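Local coordinates for protein TASOR (Homo sapiens, PDB 6TL1) that is a HUSH-complex component in epigenetic repression of H3K9me3-rich loci and transposable elements, represented by its pseudo-PARP domain, at residues Arg55-Phe60 / Arg195-Cys200; Pro103-Tyr108 / Leu151-Lys156; Asp65-Glu70 / Lys136-Ser141. One frame throughout, in Å; residues are numbered along the deposited sequence.

Contact 1: Arg55-Phe60 / Arg195-Cys200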
ATOM      1  N   ARG A  55       9.421  12.360   6.546  1.00 37.01           N
ATOM      2  CA  ARG A  55       8.628  13.490   6.080  1.00 40.37           C
ATOM      3  C   ARG A  55       9.359  14.808   6.264  1.00 36.81           C
ATOM      4  O   ARG A  55       9.265  15.693   5.409  1.00 40.18           O
ATOM      5  CB  ARG A  55       7.273  13.556   6.786  1.00 39.47           C
ATOM      6  CG  ARG A  55       6.412  14.603   6.114  1.00 46.07           C
ATOM      7  CD  ARG A  55       5.434  15.254   7.026  1.00 59.46           C
ATOM      8  NE  ARG A  55       4.373  14.337   7.406  1.00 64.93           N
ATOM      9  CZ  ARG A  55       4.163  13.914   8.648  1.00 74.07           C
ATOM     10  NH1 ARG A  55       4.941  14.333   9.640  1.00 77.37           N
ATOM     11  NH2 ARG A  55       3.165  13.077   8.901  1.00 74.91           N
ATOM     12  N   ARG A  56      10.071  14.984   7.382  1.00 40.05           N
ATOM     13  CA  ARG A  56      10.769  16.250   7.547  1.00 42.61           C
ATOM     14  C   ARG A  56      11.985  16.337   6.631  1.00 41.00           C
ATOM     15  O   ARG A  56      12.374  17.438   6.223  1.00 42.32           O
ATOM     16  CB  ARG A  56      11.179  16.466   9.005  1.00 49.96           C
ATOM     17  CG  ARG A  56      10.004  16.613   9.978  1.00 52.96           C
ATOM     18  CD  ARG A  56      10.503  16.964  11.361  1.00 48.88           C
ATOM     19  NE  ARG A  56      10.726  18.394  11.462  1.00 52.47           N
ATOM     20  CZ  ARG A  56      11.199  18.994  12.541  1.00 49.79           C
ATOM     21  NH1 ARG A  56      11.363  20.308  12.548  1.00 53.58           N
ATOM     22  NH2 ARG A  56      11.510  18.276  13.614  1.00 51.13           N
ATOM     23  N   GLU A  57      12.609  15.207   6.299  1.00 40.30           N
ATOM     24  CA  GLU A  57      13.700  15.267   5.325  1.00 42.96           C
ATOM     25  C   GLU A  57      13.172  15.600   3.937  1.00 42.79           C
ATOM     26  O   GLU A  57      13.827  16.318   3.178  1.00 46.46           O
ATOM     27  CB  GLU A  57      14.493  13.959   5.283  1.00 44.96           C
ATOM     28  CG  GLU A  57      14.833  13.352   6.615  1.00 51.18           C
ATOM     29  CD  GLU A  57      15.764  12.162   6.485  1.00 53.46           C
ATOM     30  OE1 GLU A  57      15.904  11.633   5.359  1.00 56.83           O
ATOM     31  OE2 GLU A  57      16.357  11.753   7.509  1.00 52.55           O
ATOM     32  N   LEU A  58      11.988  15.096   3.590  1.00 41.06           N
ATOM     33  CA  LEU A  58      11.428  15.429   2.282  1.00 43.34           C
ATOM     34  C   LEU A  58      11.159  16.923   2.183  1.00 47.08           C
ATOM     35  O   LEU A  58      11.468  17.549   1.159  1.00 50.23           O
ATOM     36  CB  LEU A  58      10.156  14.622   2.014  1.00 43.40           C
ATOM     37  CG  LEU A  58      10.351  13.137   1.708  1.00 44.67           C
ATOM     38  CD1 LEU A  58       9.014  12.409   1.651  1.00 45.97           C
ATOM     39  CD2 LEU A  58      11.125  12.942   0.398  1.00 40.30           C
ATOM     40  N   LYS A  59      10.612  17.519   3.247  1.00 44.92           N
ATOM     41  CA  LYS A  59      10.382  18.961   3.243  1.00 47.90           C
ATOM     42  C   LYS A  59      11.688  19.738   3.252  1.00 53.64           C
ATOM     43  O   LYS A  59      11.772  20.817   2.654  1.00 56.27           O
ATOM     44  CB  LYS A  59       9.534  19.361   4.454  1.00 48.44           C
ATOM     45  CG  LYS A  59       9.159  20.841   4.488  1.00 56.01           C
ATOM     46  CD  LYS A  59       8.218  21.147   5.645  1.00 62.39           C
ATOM     47  CE  LYS A  59       7.680  22.564   5.556  1.00 70.83           C
ATOM     48  NZ  LYS A  59       6.948  22.975   6.799  1.00 76.54           N
ATOM     49  N   PHE A  60      12.727  19.189   3.882  1.00 55.91           N
ATOM     50  CA  PHE A  60      14.038  19.819   3.810  1.00 59.46           C
ATOM     51  C   PHE A  60      14.605  19.814   2.396  1.00 60.61           C
ATOM     52  O   PHE A  60      15.342  20.733   2.030  1.00 66.70           O
ATOM     53  CB  PHE A  60      15.010  19.141   4.771  1.00 57.90           C
ATOM     54  CG  PHE A  60      16.348  19.808   4.822  1.00 64.65           C
ATOM     55  CD1 PHE A  60      16.571  20.899   5.642  1.00 67.98           C
ATOM     56  CD2 PHE A  60      17.382  19.349   4.020  1.00 64.53           C
ATOM     57  CE1 PHE A  60      17.810  21.514   5.672  1.00 74.68           C
ATOM     58  CE2 PHE A  60      18.622  19.963   4.040  1.00 67.44           C
ATOM     59  CZ  PHE A  60      18.837  21.043   4.869  1.00 73.80           C
ATOM     60  N   ARG A 195      13.941  -1.276   3.624  1.00 40.26           N
ATOM     61  CA  ARG A 195      12.632  -0.844   4.101  1.00 42.87           C
ATOM     62  C   ARG A 195      12.476   0.655   3.855  1.00 41.38           C
ATOM     63  O   ARG A 195      13.081   1.467   4.569  1.00 42.35           O
ATOM     64  CB  ARG A 195      12.441  -1.163   5.583  1.00 46.93           C
ATOM     65  CG  ARG A 195      11.096  -0.655   6.117  1.00 50.22           C
ATOM     66  CD  ARG A 195      10.883  -0.995   7.572  1.00 53.02           C
ATOM     67  NE  ARG A 195      12.002  -0.573   8.400  1.00 56.87           N
ATOM     68  CZ  ARG A 195      12.202   0.677   8.811  1.00 57.27           C
ATOM     69  NH1 ARG A 195      11.373   1.654   8.456  1.00 49.68           N
ATOM     70  NH2 ARG A 195      13.254   0.961   9.570  1.00 64.59           N
ATOM     71  N   PRO A 196      11.682   1.050   2.859  1.00 39.40           N
ATOM     72  CA  PRO A 196      11.417   2.481   2.666  1.00 37.27           C
ATOM     73  C   PRO A 196      10.675   3.029   3.867  1.00 36.73           C
ATOM     74  O   PRO A 196       9.768   2.382   4.390  1.00 38.75           O
ATOM     75  CB  PRO A 196      10.540   2.515   1.405  1.00 37.86           C
ATOM     76  CG  PRO A 196      10.811   1.207   0.712  1.00 35.84           C
ATOM     77  CD  PRO A 196      11.012   0.226   1.842  1.00 38.09           C
ATOM     78  N   ARG A 197      11.070   4.219   4.316  1.00 37.57           N
ATOM     79  CA  ARG A 197      10.504   4.755   5.547  1.00 38.18           C
ATOM     80  C   ARG A 197       9.245   5.592   5.347  1.00 42.22           C
ATOM     81  O   ARG A 197       8.562   5.888   6.342  1.00 44.68           O
ATOM     82  CB  ARG A 197      11.528   5.600   6.317  1.00 39.80           C
ATOM     83  CG  ARG A 197      12.923   4.998   6.502  1.00 42.72           C
ATOM     84  CD  ARG A 197      13.903   6.069   7.008  1.00 45.90           C
ATOM     85  NE  ARG A 197      14.317   6.973   5.956  1.00 44.18           N
ATOM     86  CZ  ARG A 197      14.942   8.123   6.176  1.00 48.01           C
ATOM     87  NH1 ARG A 197      15.298   8.895   5.158  1.00 51.56           N
ATOM     88  NH2 ARG A 197      15.158   8.540   7.415  1.00 50.99           N
ATOM     89  N   HIS A 198       8.897   5.951   4.108  1.00 35.78           N
ATOM     90  CA  HIS A 198       7.666   6.689   3.848  1.00 38.60           C
ATOM     91  C   HIS A 198       6.474   5.759   3.613  1.00 35.56           C
ATOM     92  O   HIS A 198       5.460   6.175   3.048  1.00 37.92           O
ATOM     93  CB  HIS A 198       7.862   7.683   2.689  1.00 35.95           C
ATOM     94  CG  HIS A 198       8.504   7.111   1.462  1.00 38.52           C
ATOM     95  ND1 HIS A 198       9.688   6.402   1.489  1.00 41.43           N
ATOM     96  CD2 HIS A 198       8.155   7.199   0.153  1.00 36.86           C
ATOM     97  CE1 HIS A 198      10.018   6.046   0.261  1.00 41.72           C
ATOM     98  NE2 HIS A 198       9.101   6.512  -0.570  1.00 38.31           N
ATOM     99  N   VAL A 199       6.580   4.524   4.084  1.00 35.07           N
ATOM    100  CA  VAL A 199       5.515   3.538   4.160  1.00 35.08           C
ATOM    101  C   VAL A 199       5.452   3.062   5.603  1.00 40.40           C
ATOM    102  O   VAL A 199       6.472   2.641   6.162  1.00 45.09           O
ATOM    103  CB  VAL A 199       5.784   2.354   3.217  1.00 34.34           C
ATOM    104  CG1 VAL A 199       4.814   1.236   3.486  1.00 34.09           C
ATOM    105  CG2 VAL A 199       5.736   2.823   1.743  1.00 36.97           C
ATOM    106  N   CYS A 200       4.268   3.153   6.220  1.00 35.00           N
ATOM    107  CA  CYS A 200       4.131   2.807   7.636  1.00 37.47           C
ATOM    108  C   CYS A 200       2.803   2.105   7.899  1.00 39.59           C
ATOM    109  O   CYS A 200       1.743   2.637   7.528  1.00 39.45           O
ATOM    110  CB  CYS A 200       4.243   4.067   8.503  1.00 39.27           C
ATOM    111  SG  CYS A 200       4.304   3.738  10.272  1.00 48.25           S
TER
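Glu-57 and Arg-197 carry the contact, through a salt bridge at the protein surface. The stronger of its two hydrogen bonds runs from Arg-197 NH1 to Glu-57 OE1, at 2.8 Å and with an N-H...O angle of 154°. The second is weak, with Arg-197 NH2 3.4 Å from Glu-57 OE2. Both oxygens therefore meet the outer edge of the guanidinium, but the pair is not a flat fork: the two planes stand 67° apart, and NH1 reaches OE1 from above the carboxylate plane. The glutamate chain is extended beyond CG and crosses the arginine at about a right angle, while a bend at chi3 (-76°) turns the guanidinium of Arg-197 toward the helix.

The strongest polar partner of Arg-197 is Glu-186, whose OE2 forms a salt bridge with the same NH1, so two glutamates share that nitrogen. Glu-57 OE2 lies close to Glu-53 OE1, a crowding of negative charge that Arg-197 would be expected to relieve.

The bridge joins the last turn of helix 45-60 to the loop leading into strand 199-209, the middle strand of the five-stranded antiparallel sheet. Beside it, Cys-200 packs against Leu-47 and Phe-51 of the same helix.

Contact 2: Pro103-Tyr108 / Leu151-Lys156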
ATOM      1  N   PRO A 103      11.044  -6.206  -7.670  1.00 44.38           N
ATOM      2  CA  PRO A 103      10.577  -6.271  -6.281  1.00 42.74           C
ATOM      3  C   PRO A 103      11.699  -6.450  -5.286  1.00 47.45           C
ATOM      4  O   PRO A 103      11.449  -6.345  -4.078  1.00 46.45           O
ATOM      5  CB  PRO A 103       9.651  -7.487  -6.279  1.00 42.55           C
ATOM      6  CG  PRO A 103      10.199  -8.358  -7.364  1.00 39.62           C
ATOM      7  CD  PRO A 103      10.726  -7.435  -8.423  1.00 44.48           C
ATOM      8  N   SER A 104      12.915  -6.740  -5.746  1.00 44.61           N
ATOM      9  CA  SER A 104      14.059  -6.782  -4.849  1.00 46.99           C
ATOM     10  C   SER A 104      14.551  -5.392  -4.485  1.00 45.42           C
ATOM     11  O   SER A 104      15.384  -5.259  -3.584  1.00 49.48           O
ATOM     12  CB  SER A 104      15.204  -7.568  -5.489  1.00 49.13           C
ATOM     13  OG  SER A 104      15.696  -6.890  -6.638  1.00 51.52           O
ATOM     14  N   MET A 105      14.063  -4.360  -5.169  1.00 40.43           N
ATOM     15  CA  MET A 105      14.515  -2.995  -4.957  1.00 41.11           C
ATOM     16  C   MET A 105      13.450  -2.072  -4.384  1.00 41.01           C
ATOM     17  O   MET A 105      13.784  -0.953  -3.981  1.00 40.46           O
ATOM     18  CB  MET A 105      15.049  -2.412  -6.275  1.00 44.94           C
ATOM     19  CG  MET A 105      16.322  -3.118  -6.744  1.00 52.46           C
ATOM     20  SD  MET A 105      17.118  -2.351  -8.169  1.00 57.71           S
ATOM     21  CE  MET A 105      16.143  -2.938  -9.530  1.00 57.59           C
ATOM     22  N   GLY A 106      12.186  -2.496  -4.354  1.00 40.35           N
ATOM     23  CA  GLY A 106      11.102  -1.670  -3.870  1.00 39.61           C
ATOM     24  C   GLY A 106      10.010  -2.538  -3.288  1.00 40.84           C
ATOM     25  O   GLY A 106      10.097  -3.769  -3.288  1.00 42.78           O
ATOM     26  N   VAL A 107       8.978  -1.883  -2.768  1.00 39.77           N
ATOM     27  CA  VAL A 107       7.840  -2.573  -2.181  1.00 39.70           C
ATOM     28  C   VAL A 107       6.584  -2.141  -2.920  1.00 36.29           C
ATOM     29  O   VAL A 107       6.432  -0.970  -3.278  1.00 38.09           O
ATOM     30  CB  VAL A 107       7.741  -2.314  -0.660  1.00 40.68           C
ATOM     31  CG1 VAL A 107       9.090  -2.657   0.009  1.00 41.31           C
ATOM     32  CG2 VAL A 107       7.341  -0.875  -0.354  1.00 37.13           C
ATOM     33  N   TYR A 108       5.697  -3.095  -3.169  1.00 33.38           N
ATOM     34  CA  TYR A 108       4.484  -2.863  -3.943  1.00 38.10           C
ATOM     35  C   TYR A 108       3.271  -2.817  -3.017  1.00 34.80           C
ATOM     36  O   TYR A 108       3.089  -3.712  -2.190  1.00 35.85           O
ATOM     37  CB  TYR A 108       4.300  -3.967  -4.982  1.00 37.33           C
ATOM     38  CG  TYR A 108       5.117  -3.823  -6.245  1.00 38.74           C
ATOM     39  CD1 TYR A 108       4.617  -3.109  -7.324  1.00 34.94           C
ATOM     40  CD2 TYR A 108       6.361  -4.435  -6.377  1.00 39.57           C
ATOM     41  CE1 TYR A 108       5.323  -2.979  -8.476  1.00 32.50           C
ATOM     42  CE2 TYR A 108       7.087  -4.317  -7.552  1.00 40.99           C
ATOM     43  CZ  TYR A 108       6.560  -3.585  -8.595  1.00 39.37           C
ATOM     44  OH  TYR A 108       7.237  -3.445  -9.785  1.00 38.18           O
ATOM     45  N   LEU A 151      13.192   0.206 -15.409  1.00 49.53           N
ATOM     46  CA  LEU A 151      14.135   1.117 -14.777  1.00 51.69           C
ATOM     47  C   LEU A 151      14.502   0.647 -13.379  1.00 49.61           C
ATOM     48  O   LEU A 151      13.706   0.014 -12.683  1.00 46.69           O
ATOM     49  CB  LEU A 151      13.536   2.520 -14.674  1.00 53.15           C
ATOM     50  CG  LEU A 151      13.116   3.230 -15.958  1.00 52.09           C
ATOM     51  CD1 LEU A 151      12.175   4.381 -15.623  1.00 47.58           C
ATOM     52  CD2 LEU A 151      14.349   3.733 -16.678  1.00 53.39           C
ATOM     53  N   ASP A 152      15.724   0.976 -12.964  1.00 51.69           N
ATOM     54  CA  ASP A 152      16.033   1.004 -11.551  1.00 54.11           C
ATOM     55  C   ASP A 152      15.136   2.046 -10.881  1.00 47.71           C
ATOM     56  O   ASP A 152      14.560   2.903 -11.556  1.00 43.29           O
ATOM     57  CB  ASP A 152      17.504   1.358 -11.325  1.00 60.79           C
ATOM     58  CG  ASP A 152      18.447   0.196 -11.608  1.00 71.84           C
ATOM     59  OD1 ASP A 152      17.978  -0.953 -11.757  1.00 75.05           O
ATOM     60  OD2 ASP A 152      19.672   0.437 -11.653  1.00 74.14           O
ATOM     61  N   PRO A 153      14.967   1.975  -9.561  1.00 42.98           N
ATOM     62  CA  PRO A 153      14.183   3.014  -8.881  1.00 41.97           C
ATOM     63  C   PRO A 153      14.741   4.390  -9.216  1.00 42.21           C
ATOM     64  O   PRO A 153      15.960   4.586  -9.298  1.00 39.29           O
ATOM     65  CB  PRO A 153      14.357   2.667  -7.399  1.00 43.30           C
ATOM     66  CG  PRO A 153      14.515   1.190  -7.410  1.00 47.04           C
ATOM     67  CD  PRO A 153      15.370   0.909  -8.627  1.00 43.87           C
ATOM     68  N   THR A 154      13.834   5.335  -9.479  1.00 38.83           N
ATOM     69  CA  THR A 154      14.232   6.654  -9.966  1.00 39.83           C
ATOM     70  C   THR A 154      14.743   7.499  -8.814  1.00 37.55           C
ATOM     71  O   THR A 154      13.986   7.740  -7.849  1.00 43.61           O
ATOM     72  CB  THR A 154      13.062   7.352 -10.638  1.00 35.17           C
ATOM     73  OG1 THR A 154      12.589   6.554 -11.726  1.00 37.88           O
ATOM     74  CG2 THR A 154      13.540   8.668 -11.222  1.00 33.16           C
ATOM     75  N   PRO A 155      15.985   7.961  -8.813  1.00 41.40           N
ATOM     76  CA  PRO A 155      16.491   8.764  -7.708  1.00 41.77           C
ATOM     77  C   PRO A 155      15.695  10.056  -7.559  1.00 45.86           C
ATOM     78  O   PRO A 155      15.159  10.591  -8.534  1.00 48.19           O
ATOM     79  CB  PRO A 155      17.945   9.046  -8.083  1.00 41.86           C
ATOM     80  CG  PRO A 155      18.305   7.897  -9.017  1.00 43.31           C
ATOM     81  CD  PRO A 155      17.044   7.691  -9.820  1.00 41.60           C
ATOM     82  N   LYS A 156      15.587  10.518  -6.314  1.00 44.61           N
ATOM     83  CA  LYS A 156      14.974  11.799  -5.965  1.00 49.25           C
ATOM     84  C   LYS A 156      13.468  11.811  -6.210  1.00 43.48           C
ATOM     85  O   LYS A 156      12.863  12.875  -6.307  1.00 44.47           O
ATOM     86  CB  LYS A 156      15.644  12.951  -6.724  1.00 53.07           C
ATOM     87  CG  LYS A 156      17.128  13.095  -6.417  1.00 58.86           C
ATOM     88  CD  LYS A 156      17.418  13.112  -4.936  1.00 63.93           C
ATOM     89  CE  LYS A 156      18.904  13.291  -4.670  1.00 67.11           C
ATOM     90  NZ  LYS A 156      19.170  13.280  -3.200  1.00 71.49           N
TER
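Met-105 lies across the ring of Pro-153 at about a right angle and touches it at two points. Its CB is 3.8 Å from Pro-153 CG, and its SD is 3.7 Å from Pro-153 CD, so the ring meets both the root and the sulfur of the side chain. The methyl goes further, with Met-105 CE 3.5 Å from Asp-152 OD1. A turn at chi3 (-80°) bends the end of the chain to that carboxylate oxygen. No hydrogen bond joins the two segments, and the backbones stay apart, Met-105 CA being 7.2 Å from Pro-153 CA.

In the next shell, both Met-105 and Pro-153 pack on Tyr-183 of strand 181-184, which thus lies against both partners. Met-105 also touches Leu-192, and Pro-153 touches Tyr-185. The loop is held from its backbone too: Pro-153 O accepts a hydrogen bond from Tyr-187 OH, and Thr-154 O one from Tyr-185 OH.

Further out, Val-107 pairs through its backbone with Phe-184, joining strand 107-110 to strand 181-184 at the edge of the mixed four-stranded sheet. Apolar packing thus links the lead-in to this edge strand with the loop between parallel strands 139-142 and 159-162, within the mixed sheet of the pseudo-PARP domain.

Contact 3: Asp65-Glu70 / Lys136-Ser141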
ATOM      1  N   ASP A  65       4.236  21.005  -0.125  1.00 67.36           N
ATOM      2  CA  ASP A  65       3.310  20.489   0.882  1.00 70.74           C
ATOM      3  C   ASP A  65       2.329  19.495   0.271  1.00 65.04           C
ATOM      4  O   ASP A  65       1.901  18.549   0.941  1.00 62.95           O
ATOM      5  CB  ASP A  65       2.563  21.633   1.579  1.00 81.59           C
ATOM      6  CG  ASP A  65       3.502  22.640   2.233  1.00 89.74           C
ATOM      7  OD1 ASP A  65       3.010  23.517   2.977  1.00 94.66           O
ATOM      8  OD2 ASP A  65       4.726  22.532   2.022  1.00 91.10           O
ATOM      9  N   LYS A  66       1.974  19.693  -1.001  1.00 65.69           N
ATOM     10  CA  LYS A  66       1.211  18.696  -1.746  1.00 65.77           C
ATOM     11  C   LYS A  66       1.896  17.339  -1.674  1.00 61.25           C
ATOM     12  O   LYS A  66       1.261  16.307  -1.418  1.00 58.70           O
ATOM     13  CB  LYS A  66       1.061  19.134  -3.212  1.00 70.40           C
ATOM     14  CG  LYS A  66       0.151  20.348  -3.523  1.00 78.68           C
ATOM     15  CD  LYS A  66       0.432  21.604  -2.685  1.00 83.24           C
ATOM     16  CE  LYS A  66       1.733  22.291  -3.078  1.00 84.45           C
ATOM     17  NZ  LYS A  66       2.219  23.226  -2.022  1.00 86.73           N
ATOM     18  N   GLU A  67       3.213  17.329  -1.889  1.00 60.27           N
ATOM     19  CA  GLU A  67       3.999  16.104  -1.912  1.00 54.96           C
ATOM     20  C   GLU A  67       4.263  15.554  -0.518  1.00 53.07           C
ATOM     21  O   GLU A  67       4.704  14.409  -0.392  1.00 54.62           O
ATOM     22  CB  GLU A  67       5.305  16.361  -2.669  1.00 56.63           C
ATOM     23  CG  GLU A  67       5.040  16.714  -4.139  1.00 61.36           C
ATOM     24  CD  GLU A  67       6.257  17.239  -4.877  1.00 66.31           C
ATOM     25  OE1 GLU A  67       7.141  17.844  -4.232  1.00 68.46           O
ATOM     26  OE2 GLU A  67       6.307  17.074  -6.115  1.00 69.96           O
ATOM     27  N   LEU A  68       3.984  16.321   0.531  1.00 51.57           N
ATOM     28  CA  LEU A  68       4.177  15.831   1.885  1.00 52.53           C
ATOM     29  C   LEU A  68       2.919  15.185   2.452  1.00 53.87           C
ATOM     30  O   LEU A  68       2.953  14.666   3.574  1.00 53.16           O
ATOM     31  CB  LEU A  68       4.607  16.997   2.777  1.00 52.20           C
ATOM     32  CG  LEU A  68       5.977  17.576   2.427  1.00 52.90           C
ATOM     33  CD1 LEU A  68       6.231  18.814   3.252  1.00 55.73           C
ATOM     34  CD2 LEU A  68       7.065  16.539   2.641  1.00 51.36           C
ATOM     35  N   SER A  69       1.822  15.207   1.695  1.00 51.70           N
ATOM     36  CA  SER A  69       0.539  14.708   2.167  1.00 52.52           C
ATOM     37  C   SER A  69       0.589  13.211   2.464  1.00 47.47           C
ATOM     38  O   SER A  69       1.261  12.440   1.772  1.00 46.85           O
ATOM     39  CB  SER A  69      -0.540  15.006   1.121  1.00 60.38           C
ATOM     40  OG  SER A  69      -1.836  14.769   1.633  1.00 64.41           O
ATOM     41  N   GLU A  70      -0.135  12.807   3.508  1.00 43.73           N
ATOM     42  CA  GLU A  70      -0.369  11.407   3.859  1.00 43.09           C
ATOM     43  C   GLU A  70      -1.564  10.841   3.099  1.00 38.63           C
ATOM     44  O   GLU A  70      -2.594  11.500   2.967  1.00 42.63           O
ATOM     45  CB  GLU A  70      -0.601  11.260   5.362  1.00 50.37           C
ATOM     46  CG  GLU A  70       0.616  11.581   6.205  1.00 58.32           C
ATOM     47  CD  GLU A  70       0.348  11.444   7.692  1.00 66.03           C
ATOM     48  OE1 GLU A  70      -0.741  10.952   8.061  1.00 65.61           O
ATOM     49  OE2 GLU A  70       1.225  11.843   8.491  1.00 72.71           O
ATOM     50  N   LYS A 136       3.269   9.609  -1.103  1.00 41.06           N
ATOM     51  CA  LYS A 136       3.680   9.374  -2.469  1.00 42.29           C
ATOM     52  C   LYS A 136       4.751  10.365  -2.885  1.00 41.23           C
ATOM     53  O   LYS A 136       5.536  10.068  -3.785  1.00 41.58           O
ATOM     54  CB  LYS A 136       2.484   9.438  -3.425  1.00 46.67           C
ATOM     55  CG  LYS A 136       1.375   8.449  -3.117  1.00 51.96           C
ATOM     56  CD  LYS A 136       0.478   8.257  -4.337  1.00 57.43           C
ATOM     57  CE  LYS A 136      -0.644   9.273  -4.414  1.00 57.54           C
ATOM     58  NZ  LYS A 136      -1.544   9.216  -3.230  1.00 64.11           N
ATOM     59  N   GLY A 137       4.807  11.524  -2.228  1.00 43.13           N
ATOM     60  CA  GLY A 137       5.845  12.499  -2.513  1.00 41.82           C
ATOM     61  C   GLY A 137       5.839  12.905  -3.974  1.00 44.81           C
ATOM     62  O   GLY A 137       4.781  13.077  -4.602  1.00 44.12           O
ATOM     63  N   LYS A 138       7.038  13.070  -4.528  1.00 41.32           N
ATOM     64  CA  LYS A 138       7.196  13.357  -5.948  1.00 44.87           C
ATOM     65  C   LYS A 138       7.144  12.031  -6.689  1.00 41.82           C
ATOM     66  O   LYS A 138       7.997  11.153  -6.491  1.00 40.56           O
ATOM     67  CB  LYS A 138       8.487  14.123  -6.227  1.00 51.16           C
ATOM     68  CG  LYS A 138       8.850  14.180  -7.703  1.00 58.89           C
ATOM     69  CD  LYS A 138       9.837  15.302  -8.019  1.00 70.15           C
ATOM     70  CE  LYS A 138       9.110  16.643  -8.215  1.00 78.58           C
ATOM     71  NZ  LYS A 138       8.503  16.791  -9.582  1.00 81.72           N
ATOM     72  N   ILE A 139       6.139  11.881  -7.513  1.00 40.26           N
ATOM     73  CA  ILE A 139       5.820  10.623  -8.170  1.00 43.07           C
ATOM     74  C   ILE A 139       6.555  10.556  -9.496  1.00 40.18           C
ATOM     75  O   ILE A 139       6.669  11.559 -10.201  1.00 42.95           O
ATOM     76  CB  ILE A 139       4.297  10.507  -8.379  1.00 49.37           C
ATOM     77  CG1 ILE A 139       3.574  10.584  -7.033  1.00 47.95           C
ATOM     78  CG2 ILE A 139       3.955   9.216  -9.097  1.00 48.43           C
ATOM     79  CD1 ILE A 139       2.064  10.744  -7.143  1.00 50.64           C
ATOM     80  N   LYS A 140       7.075   9.376  -9.826  1.00 39.98           N
ATOM     81  CA  LYS A 140       7.622   9.103 -11.145  1.00 38.69           C
ATOM     82  C   LYS A 140       6.623   8.188 -11.842  1.00 42.02           C
ATOM     83  O   LYS A 140       6.372   7.070 -11.376  1.00 40.37           O
ATOM     84  CB  LYS A 140       9.007   8.451 -11.053  1.00 38.40           C
ATOM     85  CG  LYS A 140       9.593   7.973 -12.369  1.00 38.08           C
ATOM     86  CD  LYS A 140       9.830   9.115 -13.356  1.00 40.34           C
ATOM     87  CE  LYS A 140      10.608   8.607 -14.570  1.00 39.08           C
ATOM     88  NZ  LYS A 140      10.945   9.702 -15.516  1.00 43.84           N
ATOM     89  N   SER A 141       6.023   8.681 -12.923  1.00 42.92           N
ATOM     90  CA  SER A 141       5.079   7.904 -13.718  1.00 46.23           C
ATOM     91  C   SER A 141       5.818   7.202 -14.847  1.00 44.37           C
ATOM     92  O   SER A 141       6.547   7.845 -15.609  1.00 46.25           O
ATOM     93  CB  SER A 141       3.998   8.815 -14.299  1.00 49.39           C
ATOM     94  OG  SER A 141       3.128   9.280 -13.286  1.00 53.15           O
TER
HETATM   95  O   HOH W   1       0.659  10.648  -0.297  1.00 38.24           O
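Glu-67 meets Gly-137 and Lys-138 with both its backbone and its side chain, bringing the loop between helix 45-60 and strand 71-77 against the residues that lead into edge strand 139-142 of the mixed sheet. The tight part is at the glycine, where Gly-137 CA comes within 3.1 Å of Glu-67 O in a CA-H...O contact with an angle of 154° at the hydrogen. The two backbones almost touch here: Glu-67 CA and Gly-137 CA are 4.1 Å apart. Gly-137 has a positive phi of 57°, a conformation favourable to glycine. The aliphatic root of the glutamate also packs on this peptide, with Glu-67 CB 3.7 Å from Gly-137 C.

Beyond the glycine the contact loosens toward solvent, at the exposed Lys-138 of what is a surface contact. The side chains of Glu-67 and Lys-138 run side by side and point the same way, so that the carboxylate lies along the lysine hydrocarbon. Glu-67 OE2 is 3.5 Å from Lys-138 CE but 4.1 Å from Lys-138 NZ, too far for a salt bridge. Bends at chi3 (-84°) and chi4 of the lysine fold its chain so that CE, as well as CB, lies near OE2. The other oxygen, OE1, accepts a hydrogen bond from Leu-64 N, which ties the carboxylate back to its own loop.

Away from these side chains, a water spans the backbones: it donates to Ser-69 O at 2.8 Å and accepts from Lys-136 N at 2.9 Å. The backbone N of Lys-138 donates to Glu-158 OE1, just before strand 159-162.

The chemistry is thus chiefly close main-chain approach at Gly-137, supplemented by one bridging water. The charges of Glu-67 and Lys-138 probably add a modest through-space attraction rather than a directed bond.

All three contacts fall within one domain and come close together, their centres about 11 Å (1 and 3), 15 Å (1 and 2) and 16 Å (2 and 3) apart. Along the chain, contacts 2 and 3 are both nested in the loop closed by contact 1, while their own segments alternate. Contact 1 joins helix 45-60 to the five-stranded sheet; contacts 2 and 3 both reach the mixed sheet, at its outermost strands 107-110 and 139-142. Leu-68 packs on Leu-58 and Lys-59 between contacts 3 and 1, Pro-196 on Val-107 between 1 and 2, and Thr-154 on Lys-140 between 2 and 3. Contacts between chain-distant segments thus connect both sheets and the helix of the pseudo-PARP domain.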